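Long-range contact in L-2,4-diaminobutyric acid acetyltransferase (Geobacillus sp., PDB 6SLL), which catalyses transfer of the acetyl group of acetyl coenzyme A to L-2,4-diaminobutyric acid, a step in the biosynthesis of the chemical chaperone ectoine: residues Pro24-Ile36 with Leu44-Tyr56. Residues are numbered along the deposited sequence; the frame is centred on the assembly and turned at random.
Sequences PEARDGTRVWELI and LNSPYCYMLLGDY. With DAB (2,4-diaminobutyric acid), chain D.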
loop_
_atom_site.group_PDB
_atom_site.type_symbol
_atom_site.label_atom_id
_atom_site.label_comp_id
_atom_site.label_asym_id
_atom_site.label_seq_id
_atom_site.Cartn_x
_atom_site.Cartn_y
_atom_site.Cartn_z
ATOM N N PRO B 24 1.270 13.623 -5.681
ATOM C CA PRO B 24 2.010 12.802 -6.651
ATOM C C PRO B 24 1.141 12.286 -7.748
ATOM O O PRO B 24 -0.104 12.342 -7.637
ATOM C CB PRO B 24 2.533 11.654 -5.784
ATOM C CG PRO B 24 1.485 11.475 -4.736
ATOM C CD PRO B 24 1.032 12.922 -4.420
ATOM N N GLU B 25 1.763 11.721 -8.756
ATOM C CA GLU B 25 1.128 11.011 -9.839
ATOM C C GLU B 25 1.858 9.659 -9.992
ATOM O O GLU B 25 2.977 9.520 -9.506
ATOM C CB GLU B 25 1.140 11.828 -11.121
ATOM C CG GLU B 25 0.629 13.249 -10.913
ATOM C CD GLU B 25 -0.856 13.230 -10.748
ATOM O OE1 GLU B 25 -1.544 12.199 -11.129
ATOM O OE2 GLU B 25 -1.400 14.210 -10.239
ATOM N N ALA B 26 1.241 8.764 -10.763
ATOM C CA ALA B 26 1.894 7.460 -10.990
ATOM C C ALA B 26 3.309 7.602 -11.533
ATOM O O ALA B 26 4.225 6.872 -11.145
ATOM C CB ALA B 26 1.042 6.588 -11.864
ATOM N N ARG B 27 3.480 8.584 -12.456
ATOM C CA ARG B 27 4.801 8.794 -13.065
ATOM C C ARG B 27 5.908 9.199 -12.071
ATOM O O ARG B 27 7.059 9.143 -12.491
ATOM C CB ARG B 27 4.693 9.728 -14.226
ATOM C CG ARG B 27 4.315 11.211 -13.815
ATOM C CD ARG B 27 4.154 12.146 -15.028
ATOM N NE ARG B 27 4.046 13.553 -14.568
ATOM C CZ ARG B 27 3.935 14.511 -15.488
ATOM N NH1 ARG B 27 3.887 14.142 -16.744
ATOM N NH2 ARG B 27 3.806 15.783 -15.184
ATOM N N ASP B 28 5.510 9.689 -10.896
ATOM C CA ASP B 28 6.486 10.022 -9.887
ATOM C C ASP B 28 7.117 8.774 -9.173
ATOM O O ASP B 28 7.976 8.931 -8.333
ATOM C CB ASP B 28 5.896 10.926 -8.874
ATOM C CG ASP B 28 5.518 12.261 -9.417
ATOM O OD1 ASP B 28 6.303 12.905 -10.147
ATOM O OD2 ASP B 28 4.393 12.702 -9.081
ATOM N N GLY B 29 6.551 7.583 -9.490
ATOM C CA GLY B 29 6.897 6.433 -8.667
ATOM C C GLY B 29 8.392 6.148 -8.596
ATOM O O GLY B 29 8.906 5.912 -7.477
ATOM N N THR B 30 9.105 6.174 -9.752
ATOM C CA THR B 30 10.529 5.946 -9.682
ATOM C C THR B 30 11.286 6.927 -8.859
ATOM O O THR B 30 12.167 6.596 -8.077
ATOM C CB THR B 30 11.080 5.775 -11.119
ATOM O OG1 THR B 30 10.766 4.445 -11.552
ATOM C CG2 THR B 30 12.557 6.012 -11.182
ATOM N N ARG B 31 10.995 8.242 -9.069
ATOM C CA ARG B 31 11.749 9.252 -8.345
ATOM C C ARG B 31 11.451 9.230 -6.862
ATOM O O ARG B 31 12.306 9.497 -6.005
ATOM C CB ARG B 31 11.531 10.637 -8.922
ATOM C CG ARG B 31 12.221 10.828 -10.266
ATOM C CD ARG B 31 12.323 12.293 -10.826
ATOM N NE ARG B 31 11.131 12.937 -10.922
ATOM C CZ ARG B 31 10.987 14.224 -10.788
ATOM N NH1 ARG B 31 11.872 15.176 -10.326
ATOM N NH2 ARG B 31 9.755 14.657 -11.013
ATOM N N VAL B 32 10.172 8.908 -6.529
ATOM C CA VAL B 32 9.845 8.716 -5.093
ATOM C C VAL B 32 10.574 7.521 -4.509
ATOM O O VAL B 32 11.142 7.581 -3.426
ATOM C CB VAL B 32 8.290 8.593 -4.921
ATOM C CG1 VAL B 32 7.988 8.149 -3.505
ATOM C CG2 VAL B 32 7.653 9.905 -5.247
ATOM N N TRP B 33 10.610 6.398 -5.261
ATOM C CA TRP B 33 11.332 5.224 -4.850
ATOM C C TRP B 33 12.811 5.582 -4.559
ATOM O O TRP B 33 13.371 5.147 -3.563
ATOM C CB TRP B 33 11.161 4.159 -5.922
ATOM C CG TRP B 33 11.918 2.873 -5.663
ATOM C CD1 TRP B 33 11.534 1.833 -4.890
ATOM C CD2 TRP B 33 13.238 2.543 -6.185
ATOM N NE1 TRP B 33 12.500 0.852 -4.911
ATOM C CE2 TRP B 33 13.537 1.252 -5.698
ATOM C CE3 TRP B 33 14.098 3.195 -7.049
ATOM C CZ2 TRP B 33 14.686 0.608 -6.044
ATOM C CZ3 TRP B 33 15.239 2.534 -7.435
ATOM C CH2 TRP B 33 15.548 1.282 -6.917
ATOM N N GLU B 34 13.394 6.322 -5.507
ATOM C CA GLU B 34 14.799 6.730 -5.302
ATOM C C GLU B 34 14.998 7.554 -4.067
ATOM O O GLU B 34 15.981 7.372 -3.292
ATOM C CB GLU B 34 15.302 7.485 -6.539
ATOM C CG GLU B 34 15.459 6.557 -7.768
ATOM C CD GLU B 34 15.802 7.244 -9.025
ATOM O OE1 GLU B 34 15.513 8.443 -9.133
ATOM O OE2 GLU B 34 16.338 6.570 -9.926
ATOM N N LEU B 35 14.041 8.490 -3.783
ATOM C CA LEU B 35 14.099 9.282 -2.539
ATOM C C LEU B 35 14.053 8.410 -1.304
ATOM O O LEU B 35 14.853 8.536 -0.387
ATOM C CB LEU B 35 12.952 10.323 -2.509
ATOM C CG LEU B 35 12.808 11.121 -1.268
ATOM C CD1 LEU B 35 13.814 12.244 -1.235
ATOM C CD2 LEU B 35 11.454 11.783 -1.158
ATOM N N ILE B 36 13.102 7.449 -1.289
ATOM C CA ILE B 36 12.989 6.538 -0.141
ATOM C C ILE B 36 14.254 5.710 -0.016
ATOM O O ILE B 36 14.803 5.573 1.097
ATOM C CB ILE B 36 11.761 5.658 -0.264
ATOM C CG1 ILE B 36 10.458 6.450 -0.433
ATOM C CG2 ILE B 36 11.659 4.661 0.880
ATOM C CD1 ILE B 36 10.193 7.372 0.670
ATOM N N LEU B 44 12.250 0.133 2.229
ATOM C CA LEU B 44 12.038 0.382 0.797
ATOM C C LEU B 44 11.037 -0.582 0.221
ATOM O O LEU B 44 11.244 -1.812 0.259
ATOM C CB LEU B 44 13.398 0.248 0.101
ATOM C CG LEU B 44 13.330 0.649 -1.410
ATOM C CD1 LEU B 44 12.915 2.097 -1.583
ATOM C CD2 LEU B 44 14.744 0.424 -1.976
ATOM N N ASN B 45 9.957 -0.067 -0.354
ATOM C CA ASN B 45 9.024 -0.871 -1.138
ATOM C C ASN B 45 9.415 -0.862 -2.573
ATOM O O ASN B 45 10.388 -0.252 -2.999
ATOM C CB ASN B 45 7.573 -0.339 -0.926
ATOM C CG ASN B 45 7.244 -0.412 0.542
ATOM O OD1 ASN B 45 7.107 -1.546 1.092
ATOM N ND2 ASN B 45 7.147 0.675 1.248
ATOM N N SER B 46 8.674 -1.659 -3.386
ATOM C CA SER B 46 8.977 -1.740 -4.806
ATOM C C SER B 46 8.646 -0.444 -5.508
ATOM O O SER B 46 7.790 0.327 -5.071
ATOM C CB SER B 46 8.202 -2.868 -5.477
ATOM O OG SER B 46 6.820 -2.607 -5.508
ATOM N N PRO B 47 9.299 -0.152 -6.681
ATOM C CA PRO B 47 8.894 0.999 -7.482
ATOM C C PRO B 47 7.394 0.961 -7.771
ATOM O O PRO B 47 6.730 1.999 -7.729
ATOM C CB PRO B 47 9.796 0.902 -8.691
ATOM C CG PRO B 47 11.028 0.181 -8.163
ATOM C CD PRO B 47 10.530 -0.787 -7.182
ATOM N N TYR B 48 6.897 -0.206 -8.113
ATOM C CA TYR B 48 5.461 -0.375 -8.426
ATOM C C TYR B 48 4.606 0.148 -7.273
ATOM O O TYR B 48 3.566 0.764 -7.534
ATOM C CB TYR B 48 5.195 -1.870 -8.697
ATOM C CG TYR B 48 3.823 -2.178 -9.201
ATOM C CD1 TYR B 48 2.772 -2.363 -8.301
ATOM C CD2 TYR B 48 3.545 -2.353 -10.524
ATOM C CE1 TYR B 48 1.533 -2.688 -8.734
ATOM C CE2 TYR B 48 2.306 -2.659 -10.998
ATOM C CZ TYR B 48 1.270 -2.867 -10.124
ATOM O OH TYR B 48 0.008 -3.227 -10.507
ATOM N N CYS B 49 4.969 -0.131 -6.025
ATOM C CA CYS B 49 4.233 0.387 -4.880
ATOM C C CYS B 49 4.072 1.870 -4.953
ATOM O O CYS B 49 2.993 2.420 -4.687
ATOM C CB CYS B 49 4.930 -0.053 -3.603
ATOM S SG CYS B 49 4.107 0.455 -2.073
ATOM N N TYR B 50 5.154 2.588 -5.246
ATOM C CA TYR B 50 5.065 4.044 -5.302
ATOM C C TYR B 50 4.301 4.526 -6.496
ATOM O O TYR B 50 3.637 5.601 -6.394
ATOM C CB TYR B 50 6.495 4.653 -5.177
ATOM C CG TYR B 50 7.137 4.270 -3.868
ATOM C CD1 TYR B 50 6.704 4.848 -2.682
ATOM C CD2 TYR B 50 8.112 3.308 -3.799
ATOM C CE1 TYR B 50 7.212 4.440 -1.465
ATOM C CE2 TYR B 50 8.615 2.889 -2.569
ATOM C CZ TYR B 50 8.174 3.465 -1.407
ATOM O OH TYR B 50 8.645 2.978 -0.216
ATOM N N MET B 51 4.263 3.811 -7.574
ATOM C CA MET B 51 3.338 4.128 -8.681
ATOM C C MET B 51 1.924 3.975 -8.237
ATOM O O MET B 51 1.072 4.837 -8.537
ATOM C CB MET B 51 3.628 3.173 -9.873
ATOM C CG MET B 51 4.921 3.358 -10.473
ATOM S SD MET B 51 5.276 2.125 -11.770
ATOM C CE MET B 51 7.019 2.425 -11.949
ATOM N N LEU B 52 1.589 2.909 -7.482
ATOM C CA LEU B 52 0.237 2.744 -6.946
ATOM C C LEU B 52 -0.163 3.851 -6.073
ATOM O O LEU B 52 -1.331 4.319 -6.115
ATOM C CB LEU B 52 0.031 1.486 -6.165
ATOM C CG LEU B 52 0.085 0.212 -6.808
ATOM C CD1 LEU B 52 -0.284 -0.904 -5.799
ATOM C CD2 LEU B 52 -0.892 0.132 -8.004
ATOM N N LEU B 53 0.726 4.283 -5.184
ATOM C CA LEU B 53 0.375 5.389 -4.326
ATOM C C LEU B 53 0.103 6.626 -5.107
ATOM O O LEU B 53 -0.859 7.339 -4.833
ATOM C CB LEU B 53 1.522 5.585 -3.306
ATOM C CG LEU B 53 1.622 4.517 -2.224
ATOM C CD1 LEU B 53 2.960 4.563 -1.524
ATOM C CD2 LEU B 53 0.513 4.664 -1.178
ATOM N N GLY B 54 0.903 6.930 -6.126
ATOM C CA GLY B 54 0.702 8.046 -6.998
ATOM C C GLY B 54 -0.541 7.955 -7.831
ATOM O O GLY B 54 -1.010 8.981 -8.308
ATOM N N ASP B 55 -1.032 6.744 -8.081
ATOM C CA ASP B 55 -2.216 6.558 -8.872
ATOM C C ASP B 55 -3.454 6.518 -8.006
ATOM O O ASP B 55 -4.274 7.426 -8.017
ATOM C CB ASP B 55 -2.052 5.279 -9.666
ATOM C CG ASP B 55 -3.134 4.996 -10.640
ATOM O OD1 ASP B 55 -4.231 5.600 -10.509
ATOM O OD2 ASP B 55 -2.771 4.207 -11.592
ATOM N N TYR B 56 -3.599 5.514 -7.169
ATOM C CA TYR B 56 -4.849 5.250 -6.410
ATOM C C TYR B 56 -4.956 6.064 -5.135
ATOM O O TYR B 56 -6.091 6.288 -4.687
ATOM C CB TYR B 56 -4.959 3.761 -6.153
ATOM C CG TYR B 56 -5.148 2.928 -7.361
ATOM C CD1 TYR B 56 -6.399 2.724 -7.891
ATOM C CD2 TYR B 56 -4.097 2.351 -8.011
ATOM C CE1 TYR B 56 -6.584 2.044 -9.068
ATOM C CE2 TYR B 56 -4.249 1.662 -9.209
ATOM C CZ TYR B 56 -5.515 1.514 -9.724
ATOM O OH TYR B 56 -5.687 0.824 -10.920
HETATM N N DAB D . 4.375 -6.837 -10.683
HETATM C CA DAB D . 3.441 -6.127 -9.778
HETATM C C DAB D . 3.717 -6.527 -8.328
HETATM O O DAB D . 4.312 -7.594 -8.132
HETATM C CB DAB D . 1.978 -6.232 -10.174
HETATM C CG DAB D . 1.439 -7.569 -9.953
HETATM N ND DAB D . 0.000 -7.578 -10.433
HETATM O OXT DAB D . 3.226 -5.805 -7.471
HETATM O O HOH W 1 4.197 8.367 -7.038
#
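Helices 29-36 and 47-56 cross steeply, their N-to-C directions 121° apart and their axes 7.9 Å apart. Gly-29 brings them together, its CA 3.9 Å from Met-51 N and its O 3.6 Å from Tyr-50 CB. Gly-54 lies against the Pro-24 to Ala-26 backbone ahead of the first helix. The Gly-54 carbonyl oxygen takes a CA-H...O contact from Glu-25 CA, 3.3 Å away. One water bridges the two segments, donating to Glu-25 O and Tyr-50 O.

Tyr-50 is the knob of the interface. Its ring enters a hole formed by Gly-29, Val-32, Trp-33 and Ile-36. Val-32 CG1 reaches Tyr-50 CD1 at 3.6 Å, and Trp-33 CB touches Tyr-50 CD2 from the same side of the ring plane. Ile-36 CG2 packs against the phenol oxygen. That oxygen is buried but well supplied: Asn-45 ND2 donates to Tyr-50 OH over 3.1 Å, Asn-45 N adds a weak bond, and Gln-90 is a further partner. Asn-45 OD1 is hydrogen-bonded to Ser-46 of the second subunit.

The pair belongs to the GNAT fold, in which the N-terminal helices pack beside the central sheet. Val-32 rests on Ile-63 and Phe-73 of that sheet. Helix 47-56 also faces the second subunit. There Tyr-48 bonds to Thr-125 of that chain and lays its ring against the 2,4-diaminobutyric acid held by Asp-43 and Glu-168 of the same chain, so the helix lines the neighbouring active site.

Trp-33 extends its indole over the start of helix 47-56, CG anti to the backbone N (chi1 177°). Pro-47 CG sits 3.5 Å from the centroid of the five-membered ring, almost on its normal, a CH-pi contact. Asn-45 O lies at the indole edge, in plane, 3.0 Å from Trp-33 CD1. Leu-44 CD1 reaches both Trp-33 and Ile-36 CG2.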